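Chitinase A (Pteris ryukyuensis, PDB 4RL3) is a fern class III chitinase whose family 18 catalytic domain, the part in this structure, probably hydrolyses the glycosidic bonds of chitin. Local coordinates at residues A[77-91]-A[116-129]. Numbering follows the deposited sequence.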
loop_
_atom_site.group_PDB
_atom_site.type_symbol
_atom_site.label_atom_id
_atom_site.label_comp_id
_atom_site.label_asym_id
_atom_site.label_seq_id
_atom_site.Cartn_x
_atom_site.Cartn_y
_atom_site.Cartn_z
ATOM N N VAL A 77 -1.077 6.947 -3.205
ATOM C CA VAL A 77 -0.034 6.445 -4.093
ATOM C C VAL A 77 1.013 5.708 -3.265
ATOM O O VAL A 77 1.379 6.160 -2.185
ATOM C CB VAL A 77 0.598 7.586 -4.943
ATOM C CG1 VAL A 77 1.175 8.687 -4.072
ATOM C CG2 VAL A 77 1.641 7.049 -5.933
ATOM N N SER A 78 1.468 4.573 -3.786
ATOM C CA SER A 78 2.505 3.765 -3.159
ATOM C C SER A 78 3.870 4.070 -3.767
ATOM O O SER A 78 3.995 4.265 -4.976
ATOM C CB SER A 78 2.175 2.286 -3.325
ATOM O OG SER A 78 3.062 1.491 -2.562
ATOM N N LEU A 79 4.878 4.130 -2.897
ATOM C CA LEU A 79 6.244 4.488 -3.259
ATOM C C LEU A 79 7.139 3.268 -3.319
ATOM O O LEU A 79 7.168 2.457 -2.389
ATOM C CB LEU A 79 6.827 5.462 -2.246
ATOM C CG LEU A 79 5.981 6.648 -1.810
ATOM C CD1 LEU A 79 6.814 7.544 -0.909
ATOM C CD2 LEU A 79 5.432 7.436 -2.984
ATOM N N GLY A 80 7.887 3.161 -4.419
ATOM C CA GLY A 80 8.941 2.166 -4.548
ATOM C C GLY A 80 8.543 0.945 -5.332
ATOM O O GLY A 80 8.683 0.912 -6.545
ATOM N N GLY A 81 8.069 -0.073 -4.636
ATOM C CA GLY A 81 7.831 -1.363 -5.265
ATOM C C GLY A 81 9.133 -2.130 -5.474
ATOM O O GLY A 81 10.181 -1.777 -4.950
ATOM N N ASP A 82 9.050 -3.205 -6.242
ATOM C CA ASP A 82 10.161 -4.138 -6.396
ATOM C C ASP A 82 11.188 -3.629 -7.409
ATOM O O ASP A 82 12.364 -3.456 -7.068
ATOM C CB ASP A 82 9.598 -5.505 -6.812
ATOM C CG ASP A 82 10.643 -6.608 -6.871
ATOM O OD1 ASP A 82 11.813 -6.408 -6.483
ATOM O OD2 ASP A 82 10.268 -7.707 -7.333
ATOM N N THR A 83 10.739 -3.360 -8.636
ATOM C CA THR A 83 11.650 -3.080 -9.739
ATOM C C THR A 83 11.301 -1.827 -10.524
ATOM O O THR A 83 10.170 -1.343 -10.491
ATOM C CB THR A 83 11.699 -4.255 -10.742
ATOM O OG1 THR A 83 10.383 -4.530 -11.230
ATOM C CG2 THR A 83 12.271 -5.482 -10.088
ATOM N N ILE A 84 12.312 -1.323 -11.228
ATOM C CA ILE A 84 12.182 -0.192 -12.140
ATOM C C ILE A 84 12.891 -0.635 -13.414
ATOM O O ILE A 84 14.092 -0.888 -13.398
ATOM C CB ILE A 84 12.782 1.121 -11.552
ATOM C CG1 ILE A 84 12.858 2.235 -12.606
ATOM C CG2 ILE A 84 14.164 0.903 -10.947
ATOM C CD1 ILE A 84 11.518 2.662 -13.145
ATOM N N SER A 85 12.133 -0.775 -14.501
ATOM C CA SER A 85 12.680 -1.295 -15.761
ATOM C C SER A 85 13.525 -2.547 -15.513
ATOM O O SER A 85 14.614 -2.696 -16.070
ATOM C CB SER A 85 13.484 -0.211 -16.490
ATOM O OG SER A 85 12.667 0.914 -16.768
ATOM N N GLY A 86 13.024 -3.431 -14.656
ATOM C CA GLY A 86 13.697 -4.694 -14.340
ATOM C C GLY A 86 14.778 -4.685 -13.264
ATOM O O GLY A 86 15.205 -5.754 -12.812
ATOM N N SER A 87 15.238 -3.496 -12.863
ATOM C CA SER A 87 16.288 -3.350 -11.852
ATOM C C SER A 87 15.639 -3.145 -10.484
ATOM O O SER A 87 14.570 -2.551 -10.412
ATOM C CB SER A 87 17.167 -2.139 -12.154
ATOM O OG SER A 87 17.996 -2.365 -13.289
ATOM N N PRO A 88 16.281 -3.626 -9.405
ATOM C CA PRO A 88 15.716 -3.404 -8.069
ATOM C C PRO A 88 15.649 -1.925 -7.688
ATOM O O PRO A 88 16.598 -1.167 -7.916
ATOM C CB PRO A 88 16.671 -4.177 -7.146
ATOM C CG PRO A 88 17.338 -5.172 -8.043
ATOM C CD PRO A 88 17.495 -4.458 -9.342
ATOM N N VAL A 89 14.513 -1.525 -7.123
ATOM C CA VAL A 89 14.354 -0.175 -6.622
ATOM C C VAL A 89 15.079 -0.089 -5.286
ATOM O O VAL A 89 14.491 -0.298 -4.226
ATOM C CB VAL A 89 12.864 0.209 -6.483
ATOM C CG1 VAL A 89 12.727 1.613 -5.897
ATOM C CG2 VAL A 89 12.167 0.132 -7.826
ATOM N N GLN A 90 16.364 0.239 -5.348
ATOM C CA GLN A 90 17.185 0.422 -4.161
ATOM C C GLN A 90 16.886 1.778 -3.559
ATOM O O GLN A 90 17.015 2.799 -4.248
ATOM C CB GLN A 90 18.677 0.371 -4.525
ATOM C CG GLN A 90 19.159 -1.005 -4.940
ATOM C CD GLN A 90 19.173 -1.989 -3.791
ATOM O OE1 GLN A 90 19.007 -1.618 -2.622
ATOM N NE2 GLN A 90 19.392 -3.259 -4.111
ATOM N N PHE A 91 16.477 1.814 -2.292
ATOM C CA PHE A 91 16.322 3.110 -1.654
ATOM C C PHE A 91 17.691 3.773 -1.574
ATOM O O PHE A 91 18.649 3.176 -1.101
ATOM C CB PHE A 91 15.725 3.014 -0.250
ATOM C CG PHE A 91 15.384 4.363 0.323
ATOM C CD1 PHE A 91 16.357 5.135 0.939
ATOM C CD2 PHE A 91 14.111 4.878 0.184
ATOM C CE1 PHE A 91 16.057 6.385 1.430
ATOM C CE2 PHE A 91 13.804 6.128 0.681
ATOM C CZ PHE A 91 14.778 6.884 1.295
ATOM N N LEU A 116 -5.002 13.297 -4.863
ATOM C CA LEU A 116 -4.765 12.154 -3.991
ATOM C C LEU A 116 -4.935 12.503 -2.515
ATOM O O LEU A 116 -4.995 13.672 -2.130
ATOM C CB LEU A 116 -3.366 11.583 -4.251
ATOM C CG LEU A 116 -3.070 11.210 -5.705
ATOM C CD1 LEU A 116 -1.660 10.663 -5.852
ATOM C CD2 LEU A 116 -4.070 10.201 -6.240
ATOM N N ASP A 117 -4.952 11.463 -1.690
ATOM C CA ASP A 117 -5.287 11.566 -0.277
ATOM C C ASP A 117 -4.193 11.087 0.659
ATOM O O ASP A 117 -4.318 11.226 1.876
ATOM C CB ASP A 117 -6.543 10.734 -0.017
ATOM C CG ASP A 117 -7.758 11.288 -0.728
ATOM O OD1 ASP A 117 -8.248 12.338 -0.264
ATOM O OD2 ASP A 117 -8.190 10.712 -1.750
ATOM N N GLY A 118 -3.125 10.503 0.113
ATOM C CA GLY A 118 -2.120 9.901 0.957
ATOM C C GLY A 118 -1.059 9.119 0.234
ATOM O O GLY A 118 -1.080 8.993 -0.996
ATOM N N ILE A 119 -0.106 8.619 1.017
ATOM C CA ILE A 119 1.008 7.841 0.489
ATOM C C ILE A 119 1.193 6.556 1.283
ATOM O O ILE A 119 0.861 6.484 2.463
ATOM C CB ILE A 119 2.339 8.634 0.470
ATOM C CG1 ILE A 119 2.815 9.018 1.880
ATOM C CG2 ILE A 119 2.180 9.881 -0.395
ATOM C CD1 ILE A 119 4.252 9.491 1.940
ATOM N N ASP A 120 1.725 5.554 0.597
ATOM C CA ASP A 120 2.027 4.243 1.144
ATOM C C ASP A 120 3.503 3.979 0.861
ATOM O O ASP A 120 3.967 4.194 -0.260
ATOM C CB ASP A 120 1.155 3.191 0.443
ATOM C CG ASP A 120 1.502 1.778 0.840
ATOM O OD1 ASP A 120 1.300 1.436 2.023
ATOM O OD2 ASP A 120 1.953 1.001 -0.022
ATOM N N ILE A 121 4.227 3.508 1.872
ATOM C CA ILE A 121 5.662 3.252 1.750
ATOM C C ILE A 121 5.908 1.772 1.449
ATOM O O ILE A 121 5.637 0.909 2.284
ATOM C CB ILE A 121 6.413 3.646 3.041
ATOM C CG1 ILE A 121 5.962 5.015 3.568
ATOM C CG2 ILE A 121 7.926 3.616 2.793
ATOM C CD1 ILE A 121 6.116 6.198 2.627
ATOM N N ASP A 122 6.452 1.489 0.265
ATOM C CA ASP A 122 6.600 0.105 -0.205
ATOM C C ASP A 122 7.981 -0.130 -0.811
ATOM O O ASP A 122 8.116 -0.842 -1.804
ATOM C CB ASP A 122 5.495 -0.237 -1.211
ATOM C CG ASP A 122 5.419 -1.723 -1.544
ATOM O OD1 ASP A 122 5.739 -2.559 -0.659
ATOM O OD2 ASP A 122 5.009 -2.044 -2.698
ATOM N N TYR A 123 9.007 0.457 -0.199
ATOM C CA TYR A 123 10.371 0.076 -0.538
ATOM C C TYR A 123 10.712 -1.271 0.060
ATOM O O TYR A 123 10.256 -1.604 1.158
ATOM C CB TYR A 123 11.365 1.106 -0.029
ATOM C CG TYR A 123 11.345 2.408 -0.787
ATOM C CD1 TYR A 123 12.052 2.551 -1.971
ATOM C CD2 TYR A 123 10.646 3.506 -0.299
ATOM C CE1 TYR A 123 12.063 3.760 -2.649
ATOM C CE2 TYR A 123 10.627 4.712 -0.976
ATOM C CZ TYR A 123 11.333 4.836 -2.154
ATOM O OH TYR A 123 11.322 6.057 -2.802
ATOM N N GLU A 124 11.527 -2.050 -0.651
ATOM C CA GLU A 124 11.956 -3.348 -0.119
ATOM C C GLU A 124 13.434 -3.674 -0.284
ATOM O O GLU A 124 13.884 -4.703 0.202
ATOM C CB GLU A 124 11.125 -4.466 -0.743
ATOM C CG GLU A 124 11.458 -4.749 -2.193
ATOM C CD GLU A 124 10.789 -6.016 -2.696
ATOM O OE1 GLU A 124 9.835 -5.881 -3.479
ATOM O OE2 GLU A 124 11.200 -7.136 -2.299
ATOM N N HIS A 125 14.180 -2.823 -0.975
ATOM C CA HIS A 125 15.608 -3.058 -1.213
ATOM C C HIS A 125 16.412 -1.988 -0.516
ATOM O O HIS A 125 16.260 -0.799 -0.800
ATOM C CB HIS A 125 15.913 -3.055 -2.703
ATOM C CG HIS A 125 15.091 -4.029 -3.477
ATOM N ND1 HIS A 125 15.301 -5.387 -3.412
ATOM C CD2 HIS A 125 14.043 -3.847 -4.313
ATOM C CE1 HIS A 125 14.419 -6.000 -4.177
ATOM N NE2 HIS A 125 13.647 -5.090 -4.738
ATOM N N PHE A 126 17.287 -2.427 0.377
ATOM C CA PHE A 126 18.026 -1.536 1.259
ATOM C C PHE A 126 19.518 -1.813 1.249
ATOM O O PHE A 126 20.211 -1.548 2.223
ATOM C CB PHE A 126 17.470 -1.676 2.678
ATOM C CG PHE A 126 16.012 -1.352 2.767
ATOM C CD1 PHE A 126 15.597 -0.052 2.634
ATOM C CD2 PHE A 126 15.062 -2.343 2.937
ATOM C CE1 PHE A 126 14.258 0.276 2.695
ATOM C CE2 PHE A 126 13.716 -2.030 2.986
ATOM C CZ PHE A 126 13.313 -0.716 2.872
ATOM N N ASP A 127 20.017 -2.291 0.118
ATOM C CA ASP A 127 21.421 -2.678 0.023
ATOM C C ASP A 127 22.366 -1.480 -0.129
ATOM O O ASP A 127 23.583 -1.648 -0.023
ATOM C CB ASP A 127 21.594 -3.656 -1.135
ATOM C CG ASP A 127 20.665 -4.854 -1.021
ATOM O OD1 ASP A 127 20.701 -5.528 0.026
ATOM O OD2 ASP A 127 19.872 -5.112 -1.956
ATOM N N GLN A 128 21.814 -0.288 -0.375
ATOM C CA GLN A 128 22.605 0.925 -0.632
ATOM C C GLN A 128 22.327 2.042 0.383
ATOM O O GLN A 128 22.689 3.199 0.158
ATOM C CB GLN A 128 22.323 1.443 -2.052
ATOM C CG GLN A 128 22.651 0.445 -3.154
ATOM C CD GLN A 128 22.376 0.957 -4.561
ATOM O OE1 GLN A 128 22.565 0.227 -5.528
ATOM N NE2 GLN A 128 21.913 2.202 -4.685
ATOM N N VAL A 129 21.695 1.692 1.497
ATOM C CA VAL A 129 21.319 2.664 2.511
ATOM C C VAL A 129 21.278 2.028 3.900
ATOM O O VAL A 129 20.899 0.870 4.053
ATOM C CB VAL A 129 19.958 3.312 2.171
ATOM C CG1 VAL A 129 18.813 2.320 2.313
ATOM C CG2 VAL A 129 19.719 4.546 3.034
HETATM O O HOH W 1 12.123 -1.001 -3.186
HETATM O O HOH W 2 12.028 -8.843 -4.620
HETATM O O HOH W 3 19.230 0.600 -0.818
#
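Parallel pairing of Val-77 to Gly-80 with Ile-119 to Asp-122 joins two neighbouring strands of the TIM barrel, consecutive in a beta-alpha-beta crossover through helix 96-114; the short axes differ by only 4°. Ser-78 and Asp-120 face one way, where Ser-78 OG donates to the anti lone pair of Asp-120 OD2 (2.8 Å), an oxygen that Tyr-7 also holds, while Ser-155 takes OD1. Asp-117, Asp-120, Asp-122 and Glu-124 match the family 18 DxxDxDxE signature, which in relatives carries the catalytic acid, consistent with an active site at the carboxyl end of the barrel strands. On the helix-facing side, Leu-79 CD1 meets the tip of Ile-121, CD1, at 3.8 Å.

The Tyr-123 ring fills a slot between Gly-80 and the Phe-91 ring. Gly-80 CA lies over one face; against the other, Phe-91 pushes its edge in a T-shaped stack (planes at 82°), Phe-91 CD2 lying 3.4 Å above the Tyr-123 ring plane, over its centre. With CG anti to the backbone N (chi1 -172°), Phe-91 reaches this face, and Val-129 CG1 packs by Phe-91 CD1. Pro-88 CB is centred over one face of the His-125 ring; Glu-124 CG, from the preceding residue, lies over the opposite face, offset toward the rim, while His-125 NE2 donates in the ring plane to Asp-82 OD1 (2.9 Å).

Gln-90, bent at chi2, curls its amide against Asp-127: OE1 accepts from Asp-127 N at 3.0 Å, and NE2 donates to the anti lone pair of Asp-127 OD2 at 2.9 Å. Gln-90 CB and CG lie alongside the Gln-128 amide. Replacing Gln-90 with an alanine would probably leave Asp-127 without either amide partner and open a gap beside Gln-128. Next door, Phe-91 N donates to His-125 O at 3.0 Å.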